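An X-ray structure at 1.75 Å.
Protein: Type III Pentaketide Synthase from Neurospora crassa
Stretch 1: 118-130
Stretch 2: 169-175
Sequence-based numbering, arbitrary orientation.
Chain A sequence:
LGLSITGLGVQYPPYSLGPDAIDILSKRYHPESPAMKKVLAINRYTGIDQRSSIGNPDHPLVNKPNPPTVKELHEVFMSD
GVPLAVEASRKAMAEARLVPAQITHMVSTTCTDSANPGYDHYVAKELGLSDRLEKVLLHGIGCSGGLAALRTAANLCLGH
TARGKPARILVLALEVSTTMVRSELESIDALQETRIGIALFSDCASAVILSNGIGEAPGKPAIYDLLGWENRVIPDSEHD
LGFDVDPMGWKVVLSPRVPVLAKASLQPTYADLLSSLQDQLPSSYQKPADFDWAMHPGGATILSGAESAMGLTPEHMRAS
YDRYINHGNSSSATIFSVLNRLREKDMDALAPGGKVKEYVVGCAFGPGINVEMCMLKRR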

# COMPACT_ATOMS: atom_id res chain seq x y z
N GLY A 118 -4.72 6.29 -5.71
CA GLY A 118 -5.44 5.16 -5.10
C GLY A 118 -6.85 5.53 -4.68
O GLY A 118 -7.20 6.72 -4.60
N TYR A 119 -7.66 4.51 -4.41
CA TYR A 119 -9.09 4.73 -4.16
C TYR A 119 -9.32 5.56 -2.92
O TYR A 119 -10.34 6.26 -2.82
CB TYR A 119 -9.86 3.40 -4.08
CG TYR A 119 -9.90 2.73 -2.71
CD1 TYR A 119 -10.91 3.03 -1.79
CD2 TYR A 119 -8.93 1.78 -2.35
CE1 TYR A 119 -10.96 2.42 -0.54
CE2 TYR A 119 -8.97 1.15 -1.08
CZ TYR A 119 -9.98 1.48 -0.19
OH TYR A 119 -10.02 0.87 1.04
N ASP A 120 -8.37 5.50 -1.98
CA ASP A 120 -8.47 6.26 -0.74
C ASP A 120 -8.57 7.76 -0.99
O ASP A 120 -9.28 8.47 -0.27
CB ASP A 120 -7.33 5.91 0.23
CG ASP A 120 -5.94 6.17 -0.35
OD1 ASP A 120 -5.76 6.14 -1.59
OD2 ASP A 120 -5.02 6.41 0.47
N HIS A 121 -7.85 8.23 -2.01
CA HIS A 121 -7.95 9.63 -2.39
C HIS A 121 -9.39 10.07 -2.64
O HIS A 121 -9.85 11.09 -2.10
CB HIS A 121 -7.13 9.92 -3.65
CG HIS A 121 -7.30 11.32 -4.15
ND1 HIS A 121 -8.24 11.66 -5.10
CD2 HIS A 121 -6.71 12.48 -3.78
CE1 HIS A 121 -8.20 12.96 -5.31
NE2 HIS A 121 -7.27 13.48 -4.52
N TYR A 122 -10.09 9.28 -3.45
CA TYR A 122 -11.46 9.61 -3.87
C TYR A 122 -12.42 9.53 -2.69
O TYR A 122 -13.30 10.39 -2.53
CB TYR A 122 -11.89 8.70 -5.02
CG TYR A 122 -11.01 8.85 -6.25
CD1 TYR A 122 -11.36 9.73 -7.27
CD2 TYR A 122 -9.83 8.12 -6.37
CE1 TYR A 122 -10.54 9.88 -8.40
CE2 TYR A 122 -9.01 8.27 -7.49
CZ TYR A 122 -9.37 9.15 -8.50
OH TYR A 122 -8.56 9.29 -9.61
N VAL A 123 -12.23 8.53 -1.83
CA VAL A 123 -13.04 8.41 -0.61
C VAL A 123 -12.84 9.64 0.29
O VAL A 123 -13.81 10.28 0.70
CB VAL A 123 -12.73 7.12 0.19
CG1 VAL A 123 -13.54 7.09 1.51
CG2 VAL A 123 -13.05 5.89 -0.64
N ALA A 124 -11.58 9.98 0.55
CA ALA A 124 -11.22 11.14 1.36
C ALA A 124 -11.79 12.45 0.81
O ALA A 124 -12.26 13.30 1.57
CB ALA A 124 -9.72 11.23 1.52
N LYS A 125 -11.73 12.61 -0.52
CA LYS A 125 -12.28 13.78 -1.21
C LYS A 125 -13.80 13.88 -1.02
O LYS A 125 -14.33 14.96 -0.73
CB LYS A 125 -11.94 13.74 -2.70
CG LYS A 125 -12.44 14.93 -3.53
CD LYS A 125 -12.33 14.64 -5.02
CE LYS A 125 -12.79 15.81 -5.90
NZ LYS A 125 -14.23 15.73 -6.28
N GLU A 126 -14.49 12.76 -1.21
CA GLU A 126 -15.94 12.72 -1.01
C GLU A 126 -16.35 13.02 0.43
O GLU A 126 -17.40 13.61 0.67
CB GLU A 126 -16.50 11.36 -1.44
CG GLU A 126 -16.62 11.17 -2.94
CD GLU A 126 -17.66 10.13 -3.30
OE1 GLU A 126 -18.72 10.08 -2.64
OE2 GLU A 126 -17.42 9.35 -4.25
N LEU A 127 -15.50 12.62 1.38
CA LEU A 127 -15.72 12.89 2.79
C LEU A 127 -15.35 14.32 3.20
O LEU A 127 -15.70 14.77 4.29
CB LEU A 127 -14.92 11.89 3.66
CG LEU A 127 -15.34 10.42 3.63
CD1 LEU A 127 -14.26 9.57 4.29
CD2 LEU A 127 -16.68 10.20 4.33
N GLY A 128 -14.62 15.02 2.33
CA GLY A 128 -14.20 16.39 2.61
C GLY A 128 -13.08 16.46 3.64
O GLY A 128 -12.98 17.42 4.40
N LEU A 129 -12.22 15.44 3.65
CA LEU A 129 -11.10 15.41 4.59
C LEU A 129 -10.02 16.43 4.24
O LEU A 129 -10.03 17.00 3.14
CB LEU A 129 -10.51 14.00 4.69
CG LEU A 129 -11.50 12.90 5.08
CD1 LEU A 129 -10.76 11.60 5.32
CD2 LEU A 129 -12.30 13.29 6.32
N SER A 130 -9.10 16.66 5.17
CA SER A 130 -8.06 17.69 5.05
C SER A 130 -7.18 17.51 3.81
O SER A 130 -6.83 16.38 3.45
CB SER A 130 -7.18 17.68 6.30
OG SER A 130 -6.15 18.64 6.22
N ILE A 169 -7.75 8.40 13.40
CA ILE A 169 -7.41 7.73 12.15
C ILE A 169 -8.59 6.97 11.55
O ILE A 169 -9.16 6.10 12.20
CB ILE A 169 -6.19 6.80 12.31
CG1 ILE A 169 -5.01 7.58 12.92
CG2 ILE A 169 -5.83 6.14 10.96
CD1 ILE A 169 -3.65 6.90 12.85
N LEU A 170 -8.94 7.31 10.31
CA LEU A 170 -9.92 6.55 9.57
C LEU A 170 -9.23 5.29 9.04
O LEU A 170 -8.34 5.38 8.19
CB LEU A 170 -10.51 7.36 8.40
CG LEU A 170 -11.51 6.64 7.48
CD1 LEU A 170 -12.67 6.01 8.26
CD2 LEU A 170 -12.04 7.57 6.41
N VAL A 171 -9.67 4.14 9.54
CA VAL A 171 -9.14 2.84 9.10
C VAL A 171 -10.19 2.17 8.22
O VAL A 171 -11.29 1.87 8.67
CB VAL A 171 -8.80 1.91 10.28
CG1 VAL A 171 -7.90 0.76 9.80
CG2 VAL A 171 -8.11 2.68 11.41
N LEU A 172 -9.83 1.90 6.96
CA LEU A 172 -10.84 1.56 5.96
C LEU A 172 -10.45 0.34 5.12
O LEU A 172 -9.32 0.24 4.65
CB LEU A 172 -11.10 2.77 5.04
CG LEU A 172 -12.03 2.61 3.82
CD1 LEU A 172 -13.48 2.40 4.26
CD2 LEU A 172 -11.91 3.81 2.87
N ALA A 173 -11.41 -0.57 4.92
CA ALA A 173 -11.23 -1.69 3.99
C ALA A 173 -12.36 -1.72 2.99
O ALA A 173 -13.54 -1.59 3.35
CB ALA A 173 -11.16 -3.00 4.75
N LEU A 174 -12.01 -1.87 1.72
CA LEU A 174 -13.01 -2.03 0.67
C LEU A 174 -12.57 -3.15 -0.26
O LEU A 174 -11.44 -3.15 -0.76
CB LEU A 174 -13.18 -0.71 -0.10
CG LEU A 174 -13.92 -0.72 -1.45
CD1 LEU A 174 -15.39 -1.13 -1.31
CD2 LEU A 174 -13.81 0.65 -2.11
N GLU A 175 -13.47 -4.09 -0.51
CA GLU A 175 -13.19 -5.18 -1.44
C GLU A 175 -14.38 -5.40 -2.35
O GLU A 175 -15.52 -5.43 -1.89
CB GLU A 175 -12.83 -6.49 -0.71
CG GLU A 175 -11.67 -6.38 0.29
CD GLU A 175 -10.29 -6.24 -0.34
OE1 GLU A 175 -10.16 -6.15 -1.59
OE2 GLU A 175 -9.31 -6.22 0.43

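A helix laid against a strand can be held largely by side-chain packing, and this pair of segments from a type III pentaketide synthase is a compact example. The centre of the contact is wholly apolar. Leu-172, at the middle of the strand stretch, directs its side chain at the helix, and its CD2 lies 3.9 Å from CG1 of Val-123 and 3.8 Å from CE1 of Tyr-119. One methyl group thus meets both an aliphatic branch and an aromatic ring, at distances typical of van der Waals contact, where closeness of fit rather than any directional bond supplies the attraction.

The pattern repeats on both sides of Leu-172 because a strand alternates its side chains. Leu-170, Leu-172 and Leu-174 all point toward the helix, while Ala-173 points away. Helical periodicity provides the matching surface: Tyr-119, Val-123 and Leu-127 are spaced four residues apart, close to one turn each, so their CA-to-CB bonds all face the strand. The two repeats run in opposing senses. With N-to-C directions 120° apart, the start of the helix meets the later part of the strand, and its final turn meets the earlier part. Leu-174 CD2 accordingly packs 3.7 Å from CE1 of Tyr-119, whereas Leu-170 CD2 lies 3.7 Å from CD1 of Leu-127. The axes come no nearer than 10.9 Å, a separation spanned by these side chains. All three strand leucines share the same rotamer, t for chi1 and p for chi2, and the repeated conformation presents a CD2 methyl to the helix each time.

Beyond Leu-127 the chain leaves the helix without leaving the contact. Gly-128 adopts a positive phi, which favours glycine, and the turn closes as a Schellman motif: Leu-129 N bonds to Ala-124 O at 3.0 Å, and Gly-128 N to Lys-125 O at 3.1 Å. After this turn, the CA-to-CB bond of Leu-129 points toward the strand, and its CD1 makes a looser approach to Leu-170 CD2, at 4.4 Å. Within the helix, regular backbone bonds such as Val-123 N to Tyr-119 O, 3.1 Å, and Leu-127 N to Val-123 O, 3.0 Å, keep the apolar row in register.

At the other end lies the polar edge, and it belongs to Tyr-119. This residue has the largest area covered by the opposite segment, and its p rotamer carries the ring across to the strand. The hydroxyl reaches the backbone itself: OH is 3.7 Å from Leu-172 O and 3.5 Å from Leu-174 N, the latter too ambiguous in geometry to classify. The phenol's hydrogen-bonding need is met elsewhere in the structure, so this polar group can sit in a buried setting while its ring contributes to the apolar packing. The general lesson is that one amphipathic side chain can serve both layers of an interface, its carbons meeting leucine methyls and its oxygen lying beside the peptide backbone.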